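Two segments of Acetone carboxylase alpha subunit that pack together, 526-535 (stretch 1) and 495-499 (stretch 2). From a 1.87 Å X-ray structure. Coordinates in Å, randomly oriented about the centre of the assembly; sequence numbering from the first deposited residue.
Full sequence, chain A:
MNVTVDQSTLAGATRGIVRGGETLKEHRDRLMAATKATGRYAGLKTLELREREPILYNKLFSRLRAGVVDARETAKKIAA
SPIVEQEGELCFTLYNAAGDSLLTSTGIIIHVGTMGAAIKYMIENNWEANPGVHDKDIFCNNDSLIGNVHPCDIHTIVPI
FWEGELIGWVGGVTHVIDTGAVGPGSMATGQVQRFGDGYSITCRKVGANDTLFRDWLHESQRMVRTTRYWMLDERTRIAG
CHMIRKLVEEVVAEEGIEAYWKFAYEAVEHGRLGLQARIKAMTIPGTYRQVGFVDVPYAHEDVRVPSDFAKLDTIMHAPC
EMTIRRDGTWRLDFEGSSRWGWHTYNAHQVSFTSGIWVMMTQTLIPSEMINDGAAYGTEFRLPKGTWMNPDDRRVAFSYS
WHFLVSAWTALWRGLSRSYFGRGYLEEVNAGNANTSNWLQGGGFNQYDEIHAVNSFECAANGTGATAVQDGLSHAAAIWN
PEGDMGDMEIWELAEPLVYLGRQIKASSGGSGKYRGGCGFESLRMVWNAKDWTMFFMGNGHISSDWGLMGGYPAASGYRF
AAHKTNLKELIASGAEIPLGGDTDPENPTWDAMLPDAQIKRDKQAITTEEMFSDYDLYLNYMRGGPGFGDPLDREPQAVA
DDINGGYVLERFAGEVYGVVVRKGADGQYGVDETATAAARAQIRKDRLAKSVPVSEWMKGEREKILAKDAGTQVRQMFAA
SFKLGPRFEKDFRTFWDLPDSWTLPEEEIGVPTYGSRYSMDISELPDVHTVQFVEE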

ATOM      1  N   VAL A 526     -29.637   6.452   6.959  1.00 13.40           N
ATOM      2  CA  VAL A 526     -28.877   5.180   7.019  1.00 13.28           C
ATOM      3  C   VAL A 526     -29.861   4.005   7.189  1.00 13.47           C
ATOM      4  O   VAL A 526     -30.790   4.059   8.008  1.00 13.44           O
ATOM      5  CB  VAL A 526     -27.824   5.236   8.134  1.00 13.34           C
ATOM      6  CG1 VAL A 526     -27.028   3.937   8.217  1.00 13.35           C
ATOM      7  CG2 VAL A 526     -26.839   6.401   7.896  1.00 13.15           C
ATOM      8  N   TRP A 527     -29.669   2.938   6.408  1.00 13.49           N
ATOM      9  CA  TRP A 527     -30.618   1.832   6.367  1.00 13.73           C
ATOM     10  C   TRP A 527     -29.981   0.497   5.886  1.00 13.65           C
ATOM     11  O   TRP A 527     -29.472   0.412   4.754  1.00 13.32           O
ATOM     12  CB  TRP A 527     -31.803   2.204   5.454  1.00 14.02           C
ATOM     13  CG  TRP A 527     -32.823   1.111   5.364  1.00 14.57           C
ATOM     14  CD1 TRP A 527     -33.033   0.234   4.322  1.00 14.73           C
ATOM     15  CD2 TRP A 527     -33.730   0.743   6.393  1.00 15.08           C
ATOM     16  NE1 TRP A 527     -34.036  -0.651   4.655  1.00 15.20           N
ATOM     17  CE2 TRP A 527     -34.471  -0.369   5.924  1.00 15.37           C
ATOM     18  CE3 TRP A 527     -33.952   1.216   7.692  1.00 15.37           C
ATOM     19  CZ2 TRP A 527     -35.467  -0.979   6.691  1.00 15.87           C
ATOM     20  CZ3 TRP A 527     -34.945   0.621   8.460  1.00 15.96           C
ATOM     21  CH2 TRP A 527     -35.672  -0.501   7.968  1.00 16.15           C
ATOM     22  N   ASN A 528     -30.104  -0.543   6.721  1.00 13.78           N
ATOM     23  CA  ASN A 528     -29.510  -1.865   6.473  1.00 13.86           C
ATOM     24  C   ASN A 528     -27.950  -1.825   6.427  1.00 13.64           C
ATOM     25  O   ASN A 528     -27.318  -2.643   5.730  1.00 13.79           O
ATOM     26  CB  ASN A 528     -30.133  -2.498   5.219  1.00 13.88           C
ATOM     27  CG  ASN A 528     -30.233  -4.022   5.288  1.00 14.20           C
ATOM     28  OD1 ASN A 528     -29.805  -4.652   6.229  1.00 14.31           O
ATOM     29  ND2 ASN A 528     -30.808  -4.622   4.242  1.00 14.30           N
ATOM     30  N   ALA A 529     -27.357  -0.874   7.135  1.00 13.49           N
ATOM     31  CA  ALA A 529     -25.893  -0.793   7.338  1.00 13.42           C
ATOM     32  C   ALA A 529     -25.513  -1.357   8.720  1.00 13.73           C
ATOM     33  O   ALA A 529     -26.313  -1.284   9.676  1.00 14.16           O
ATOM     34  CB  ALA A 529     -25.421   0.668   7.252  1.00 13.28           C
ATOM     35  N   LYS A 530     -24.284  -1.871   8.842  1.00 13.80           N
ATOM     36  CA  LYS A 530     -23.740  -2.330  10.117  1.00 14.11           C
ATOM     37  C   LYS A 530     -22.296  -1.866  10.278  1.00 13.85           C
ATOM     38  O   LYS A 530     -21.530  -1.807   9.297  1.00 13.56           O
ATOM     39  CB  LYS A 530     -23.782  -3.870  10.223  1.00 14.56           C
ATOM     40  CG  LYS A 530     -25.180  -4.464   9.999  1.00 14.92           C
ATOM     41  CD  LYS A 530     -25.353  -4.850   8.520  1.00 15.07           C
ATOM     42  CE  LYS A 530     -26.843  -5.074   8.201  1.00 15.37           C
ATOM     43  NZ  LYS A 530     -27.064  -5.413   6.793  1.00 15.40           N
ATOM     44  N   ASP A 531     -21.928  -1.505  11.508  1.00 13.83           N
ATOM     45  CA  ASP A 531     -20.575  -1.049  11.817  1.00 13.83           C
ATOM     46  C   ASP A 531     -20.122   0.030  10.802  1.00 13.42           C
ATOM     47  O   ASP A 531     -19.055  -0.057  10.185  1.00 13.32           O
ATOM     48  CB  ASP A 531     -19.614  -2.253  11.837  1.00 13.91           C
ATOM     49  CG  ASP A 531     -19.920  -3.248  12.973  1.00 14.42           C
ATOM     50  OD1 ASP A 531     -20.727  -2.968  13.861  1.00 14.53           O
ATOM     51  OD2 ASP A 531     -19.295  -4.345  13.006  1.00 14.68           O
ATOM     52  N   TRP A 532     -20.974   1.039  10.651  1.00 13.29           N
ATOM     53  CA  TRP A 532     -20.932   1.994   9.565  1.00 13.01           C
ATOM     54  C   TRP A 532     -20.313   3.360  10.014  1.00 12.96           C
ATOM     55  O   TRP A 532     -20.492   3.782  11.182  1.00 13.20           O
ATOM     56  CB  TRP A 532     -22.367   2.183   9.006  1.00 12.87           C
ATOM     57  CG  TRP A 532     -22.423   2.902   7.673  1.00 12.63           C
ATOM     58  CD1 TRP A 532     -22.896   4.150   7.429  1.00 12.47           C
ATOM     59  CD2 TRP A 532     -21.977   2.386   6.412  1.00 12.46           C
ATOM     60  NE1 TRP A 532     -22.764   4.448   6.113  1.00 12.27           N
ATOM     61  CE2 TRP A 532     -22.205   3.378   5.458  1.00 12.29           C
ATOM     62  CE3 TRP A 532     -21.436   1.165   6.003  1.00 12.53           C
ATOM     63  CZ2 TRP A 532     -21.876   3.212   4.117  1.00 12.21           C
ATOM     64  CZ3 TRP A 532     -21.109   0.993   4.668  1.00 12.44           C
ATOM     65  CH2 TRP A 532     -21.341   2.022   3.736  1.00 12.20           C
ATOM     66  N   THR A 533     -19.590   4.005   9.088  1.00 12.71           N
ATOM     67  CA  THR A 533     -19.049   5.387   9.271  1.00 12.75           C
ATOM     68  C   THR A 533     -19.302   6.241   8.017  1.00 12.52           C
ATOM     69  O   THR A 533     -19.476   5.694   6.927  1.00 12.34           O
ATOM     70  CB  THR A 533     -17.531   5.424   9.532  1.00 12.79           C
ATOM     71  OG1 THR A 533     -16.838   4.835   8.422  1.00 12.85           O
ATOM     72  CG2 THR A 533     -17.196   4.698  10.828  1.00 13.05           C
ATOM     73  N   MET A 534     -19.374   7.575   8.188  1.00 12.44           N
ATOM     74  CA  MET A 534     -19.462   8.513   7.062  1.00 12.22           C
ATOM     75  C   MET A 534     -18.660   9.797   7.338  1.00 11.89           C
ATOM     76  O   MET A 534     -18.325  10.106   8.484  1.00 11.94           O
ATOM     77  CB  MET A 534     -20.927   8.866   6.725  1.00 12.53           C
ATOM     78  CG  MET A 534     -21.857   7.656   6.548  1.00 12.94           C
ATOM     79  SD  MET A 534     -23.547   8.016   6.026  1.00 13.51           S
ATOM     80  CE  MET A 534     -23.281   8.622   4.348  1.00 13.18           C
ATOM     81  N   PHE A 535     -18.370  10.544   6.285  1.00 11.48           N
ATOM     82  CA  PHE A 535     -17.684  11.835   6.384  1.00 11.39           C
ATOM     83  C   PHE A 535     -18.033  12.746   5.190  1.00 11.24           C
ATOM     84  O   PHE A 535     -18.671  12.314   4.221  1.00 11.01           O
ATOM     85  CB  PHE A 535     -16.168  11.673   6.594  1.00 11.31           C
ATOM     86  CG  PHE A 535     -15.416  10.977   5.454  1.00 11.32           C
ATOM     87  CD1 PHE A 535     -15.367   9.574   5.372  1.00 11.33           C
ATOM     88  CD2 PHE A 535     -14.712  11.724   4.504  1.00 11.12           C
ATOM     89  CE1 PHE A 535     -14.659   8.932   4.363  1.00 11.41           C
ATOM     90  CE2 PHE A 535     -14.004  11.094   3.492  1.00 11.26           C
ATOM     91  CZ  PHE A 535     -13.975   9.714   3.416  1.00 11.32           C
TER
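Stretch 2 (495-499) EPLVY

Stretch 2 enters as loop at Glu495 and Pro496 and becomes a strand from Leu497 to Tyr499. Pro496, with phi/psi of -84/64, departs from the extended values of its neighbours, and a weak hydrogen bond from Leu497 N to Glu495 O, 3.0 Å, spans it. Stretch 1 begins extended at Val526, passes through a loop in which Asn528 takes positive phi (63/28), turns a corner at Asp531 (49/52) and continues as a strand through Phe535.

The two backbones meet antiparallel. Val526 and Leu497 form a non-hydrogen-bonded bridge pair; beyond it, the CA atoms of Ala529 and Pro496 lie 5.2 Å apart. One hydrogen bond joins the stretches: Trp527 N donates to Pro496 O at 3.1 Å, and its N-H...O angle of 170° makes it nearly linear. Trp527 O also lies 3.1 Å from Pro496 O, but both atoms are acceptors, so that proximity is not a bond.

Of all the residues, Pro496 is the most heavily covered, with 102 Å² of its surface, backbone included, lost to stretch 1. Its CG sits 3.6 Å from the centroid of the six-membered ring of Trp532 and only 15° off the ring normal, the geometry of a CH-pi contact over the face. Its CB meets Ala529 CB at 3.7 Å. Leu497 shares a sheet face with Val526, and Leu497 CD2 approaches Val526 CG2 to 3.9 Å; Met534 CE lies 4.0 Å from Leu497 CD1 and 4.1 Å from Leu497 CD2, so both methyls of the leucine reach it. A weak hydrogen bond from Trp532 NE1 to Met534 SD, 3.7 Å, links two of the residues that pack on stretch 2. Farther along, Val498 CG1 touches Trp527 CD1 at 3.9 Å, oblique to the indole, whose end leads away from stretch 2. In total the contact buries 387 Å², both sides summed, with one backbone hydrogen bond and several apolar side-chain contacts.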

ATOM      1  N   GLU A 495     -25.388   1.423  -2.021  1.00 13.98           N
ATOM      2  CA  GLU A 495     -25.163   2.135  -0.730  1.00 13.80           C
ATOM      3  C   GLU A 495     -26.222   1.667   0.274  1.00 13.73           C
ATOM      4  O   GLU A 495     -27.383   1.576  -0.113  1.00 13.77           O
ATOM      5  CB  GLU A 495     -25.316   3.673  -0.901  1.00 13.68           C
ATOM      6  CG  GLU A 495     -24.523   4.322  -2.040  1.00 13.78           C
ATOM      7  CD  GLU A 495     -24.937   5.761  -2.389  1.00 13.90           C
ATOM      8  OE1 GLU A 495     -24.148   6.499  -3.044  1.00 13.93           O
ATOM      9  OE2 GLU A 495     -26.083   6.172  -2.043  1.00 14.34           O
ATOM     10  N   PRO A 496     -25.863   1.443   1.559  1.00 13.57           N
ATOM     11  CA  PRO A 496     -26.854   1.098   2.601  1.00 13.65           C
ATOM     12  C   PRO A 496     -27.498   2.367   3.174  1.00 13.60           C
ATOM     13  O   PRO A 496     -27.356   2.679   4.360  1.00 13.52           O
ATOM     14  CB  PRO A 496     -26.010   0.345   3.632  1.00 13.79           C
ATOM     15  CG  PRO A 496     -24.696   1.052   3.569  1.00 13.52           C
ATOM     16  CD  PRO A 496     -24.492   1.396   2.103  1.00 13.44           C
ATOM     17  N   LEU A 497     -28.220   3.071   2.291  1.00 13.51           N
ATOM     18  CA  LEU A 497     -28.820   4.380   2.538  1.00 13.55           C
ATOM     19  C   LEU A 497     -30.132   4.440   1.732  1.00 13.61           C
ATOM     20  O   LEU A 497     -30.213   3.846   0.650  1.00 13.71           O
ATOM     21  CB  LEU A 497     -27.902   5.536   2.030  1.00 13.34           C
ATOM     22  CG  LEU A 497     -26.447   5.595   2.541  1.00 13.26           C
ATOM     23  CD1 LEU A 497     -25.664   6.645   1.749  1.00 13.12           C
ATOM     24  CD2 LEU A 497     -26.399   5.924   4.010  1.00 13.32           C
ATOM     25  N   VAL A 498     -31.129   5.179   2.235  1.00 13.57           N
ATOM     26  CA  VAL A 498     -32.340   5.477   1.473  1.00 13.59           C
ATOM     27  C   VAL A 498     -32.606   6.969   1.357  1.00 13.42           C
ATOM     28  O   VAL A 498     -32.330   7.737   2.267  1.00 13.10           O
ATOM     29  CB  VAL A 498     -33.610   4.784   2.042  1.00 13.81           C
ATOM     30  CG1 VAL A 498     -33.473   3.262   1.925  1.00 13.95           C
ATOM     31  CG2 VAL A 498     -33.879   5.171   3.479  1.00 13.91           C
ATOM     32  N   TYR A 499     -33.133   7.368   0.192  1.00 13.56           N
ATOM     33  CA  TYR A 499     -33.517   8.747  -0.076  1.00 13.54           C
ATOM     34  C   TYR A 499     -34.790   9.186   0.646  1.00 13.70           C
ATOM     35  O   TYR A 499     -35.836   8.556   0.520  1.00 13.99           O
ATOM     36  CB  TYR A 499     -33.698   8.971  -1.577  1.00 13.60           C
ATOM     37  CG  TYR A 499     -32.417   9.046  -2.379  1.00 13.35           C
ATOM     38  CD1 TYR A 499     -31.802   7.898  -2.852  1.00 13.31           C
ATOM     39  CD2 TYR A 499     -31.840  10.275  -2.677  1.00 13.08           C
ATOM     40  CE1 TYR A 499     -30.622   7.957  -3.576  1.00 13.04           C
ATOM     41  CE2 TYR A 499     -30.664  10.361  -3.371  1.00 12.92           C
ATOM     42  CZ  TYR A 499     -30.047   9.186  -3.839  1.00 12.91           C
ATOM     43  OH  TYR A 499     -28.889   9.245  -4.575  1.00 12.61           O
TER